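Long-range contact in aminotransferase class-III (PDB 5GHG), which is an omega-transaminase of class III that probably transfers amino groups between amines and keto compounds by means of a vitamin B6 cofactor: residues B[48-53]-B[413-418]. The protein carries 1 engineered substitution. Numbering follows the deposited sequence.
Sequences KRYIEA and GVISRA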
loop_
_atom_site.group_PDB
_atom_site.type_symbol
_atom_site.label_atom_id
_atom_site.label_comp_id
_atom_site.label_asym_id
_atom_site.label_seq_id
_atom_site.Cartn_x
_atom_site.Cartn_y
_atom_site.Cartn_z
ATOM N N LYS B 48 -16.672 -6.103 -26.206
ATOM C CA LYS B 48 -16.689 -7.544 -25.963
ATOM C C LYS B 48 -16.919 -7.823 -24.484
ATOM O O LYS B 48 -16.324 -7.161 -23.621
ATOM C CB LYS B 48 -15.384 -8.177 -26.416
ATOM C CG LYS B 48 -15.193 -8.223 -27.930
ATOM C CD LYS B 48 -13.835 -8.857 -28.270
ATOM C CE LYS B 48 -13.466 -9.996 -27.293
ATOM N NZ LYS B 48 -14.345 -11.208 -27.392
ATOM N N ARG B 49 -17.768 -8.811 -24.194
ATOM C CA ARG B 49 -18.082 -9.205 -22.823
ATOM C C ARG B 49 -17.413 -10.523 -22.452
ATOM O O ARG B 49 -17.242 -11.412 -23.285
ATOM C CB ARG B 49 -19.591 -9.303 -22.617
ATOM C CG ARG B 49 -20.261 -7.929 -22.650
ATOM C CD ARG B 49 -21.776 -8.037 -22.776
ATOM N NE ARG B 49 -22.381 -8.691 -21.621
ATOM C CZ ARG B 49 -22.643 -8.088 -20.467
ATOM N NH1 ARG B 49 -23.223 -8.763 -19.482
ATOM N NH2 ARG B 49 -22.317 -6.824 -20.291
ATOM N N TYR B 50 -17.027 -10.639 -21.182
ATOM C CA TYR B 50 -16.331 -11.813 -20.668
ATOM C C TYR B 50 -16.878 -12.194 -19.308
ATOM O O TYR B 50 -17.215 -11.318 -18.501
ATOM C CB TYR B 50 -14.834 -11.552 -20.477
ATOM C CG TYR B 50 -14.133 -10.915 -21.645
ATOM C CD1 TYR B 50 -14.199 -9.538 -21.853
ATOM C CD2 TYR B 50 -13.399 -11.688 -22.535
ATOM C CE1 TYR B 50 -13.545 -8.946 -22.923
ATOM C CE2 TYR B 50 -12.744 -11.107 -23.610
ATOM C CZ TYR B 50 -12.816 -9.737 -23.791
ATOM O OH TYR B 50 -12.170 -9.160 -24.843
ATOM N N ILE B 51 -16.925 -13.494 -19.038
ATOM C CA ILE B 51 -17.046 -13.966 -17.668
ATOM C C ILE B 51 -15.716 -13.677 -16.961
ATOM O O ILE B 51 -14.657 -14.108 -17.421
ATOM C CB ILE B 51 -17.370 -15.459 -17.613
ATOM C CG1 ILE B 51 -18.765 -15.731 -18.168
ATOM C CG2 ILE B 51 -17.192 -15.991 -16.169
ATOM C CD1 ILE B 51 -19.115 -17.221 -18.259
ATOM N N GLU B 52 -15.778 -12.926 -15.860
ATOM C CA GLU B 52 -14.587 -12.682 -15.047
ATOM C C GLU B 52 -14.445 -13.859 -14.085
ATOM O O GLU B 52 -14.845 -13.820 -12.911
ATOM C CB GLU B 52 -14.663 -11.334 -14.338
ATOM C CG GLU B 52 -13.447 -10.402 -14.637
ATOM C CD GLU B 52 -12.113 -10.995 -14.178
ATOM O OE1 GLU B 52 -12.133 -11.977 -13.399
ATOM O OE2 GLU B 52 -11.033 -10.506 -14.602
ATOM N N ALA B 53 -13.887 -14.943 -14.607
ATOM C CA ALA B 53 -13.803 -16.170 -13.857
ATOM C C ALA B 53 -12.765 -16.090 -12.744
ATOM O O ALA B 53 -12.665 -17.029 -11.951
ATOM C CB ALA B 53 -13.506 -17.346 -14.781
ATOM N N GLY B 413 -14.583 -15.896 -24.395
ATOM C CA GLY B 413 -15.363 -15.065 -23.505
ATOM C C GLY B 413 -15.213 -15.360 -22.030
ATOM O O GLY B 413 -16.136 -15.102 -21.262
ATOM N N VAL B 414 -14.081 -15.930 -21.618
ATOM C CA VAL B 414 -13.833 -16.257 -20.224
ATOM C C VAL B 414 -12.434 -15.747 -19.871
ATOM O O VAL B 414 -11.454 -16.088 -20.546
ATOM C CB VAL B 414 -13.939 -17.774 -19.961
ATOM C CG1 VAL B 414 -13.510 -18.113 -18.536
ATOM C CG2 VAL B 414 -15.356 -18.291 -20.231
ATOM N N ILE B 415 -12.345 -14.946 -18.815
ATOM C CA ILE B 415 -11.069 -14.434 -18.327
ATOM C C ILE B 415 -10.619 -15.349 -17.188
ATOM O O ILE B 415 -11.234 -15.383 -16.110
ATOM C CB ILE B 415 -11.177 -12.975 -17.865
ATOM C CG1 ILE B 415 -11.435 -12.068 -19.064
ATOM C CG2 ILE B 415 -9.915 -12.543 -17.117
ATOM C CD1 ILE B 415 -11.805 -10.650 -18.690
ATOM N N SER B 416 -9.562 -16.115 -17.431
ATOM C CA SER B 416 -8.905 -16.874 -16.385
ATOM C C SER B 416 -7.572 -16.183 -16.079
ATOM O O SER B 416 -7.359 -15.023 -16.452
ATOM C CB SER B 416 -8.756 -18.336 -16.836
ATOM O OG SER B 416 -8.027 -19.118 -15.903
ATOM N N ARG B 417 -6.689 -16.888 -15.385
ATOM C CA ARG B 417 -5.342 -16.401 -15.107
ATOM C C ARG B 417 -4.403 -17.586 -15.252
ATOM O O ARG B 417 -4.669 -18.657 -14.707
ATOM C CB ARG B 417 -5.250 -15.815 -13.684
ATOM C CG ARG B 417 -3.920 -15.141 -13.361
ATOM C CD ARG B 417 -4.135 -14.021 -12.334
ATOM N NE ARG B 417 -2.983 -13.131 -12.228
ATOM C CZ ARG B 417 -2.776 -12.063 -12.997
ATOM N NH1 ARG B 417 -1.681 -11.332 -12.824
ATOM N NH2 ARG B 417 -3.655 -11.727 -13.938
ATOM N N ALA B 418 -3.340 -17.416 -16.021
ATOM C CA ALA B 418 -2.364 -18.476 -16.214
ATOM C C ALA B 418 -1.277 -18.282 -15.168
ATOM O O ALA B 418 -0.551 -17.274 -15.191
ATOM C CB ALA B 418 -1.770 -18.445 -17.622
#
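Gly413 brings residues 413-418 into the sheet straight from a helix end: with positive phi it is the C-prime residue of the Schellman motif closing helix 400-411, and its carbonyl is at once taken by the neighbouring strand. Ile51 N donates to Gly413 O at 2.9 Å, approaching from above the carbonyl plane, while Tyr50 CA makes a CA-H...O contact with the same oxygen. Val414 then forms a parallel bridge with Ile51, and both side chains lie on one face of the sheet. Val414 CG1, anti to the backbone N (chi1 173°), meets Ala53 CB at 3.8 Å. Ile415 makes the largest single contribution to the contact. Its N-H points almost straight along the C=O axis of Ile51, giving a 2.8 Å bond from Ile415 N to Ile51 O. On the other face the branches of Ile415 part: CG1 and CD1 cross obliquely to Tyr50, with Ile415 CD1 3.6 Å from Tyr50 CB, whereas Ile415 CG2 lies 3.4 Å from Glu52 OE2. An alanine here would remove CG1, CG2 and CD1 and would probably leave the root of the tyrosine ring and the glutamate carboxylate less firmly packed. Beyond Ile415 the pairing frays: Glu52 centres an inverse gamma turn, and Ala53 N reaches Ile415 O only through a weak, bent bond (3.1 Å). The Glu52 carboxylate is gripped at both oxygens, OE1 capping Gly56 N and OE2 bonded to Tyr83 of the second subunit, which also packs on Ile415. This parallel pair is the junction of a mixed sheet, with strand 41-44 beyond 49-52 and strand 422-425 beyond 414-419; helix 433-455 covers the Ile51 and Val414 face, and Tyr50 lies against Gln410 of helix 400-411.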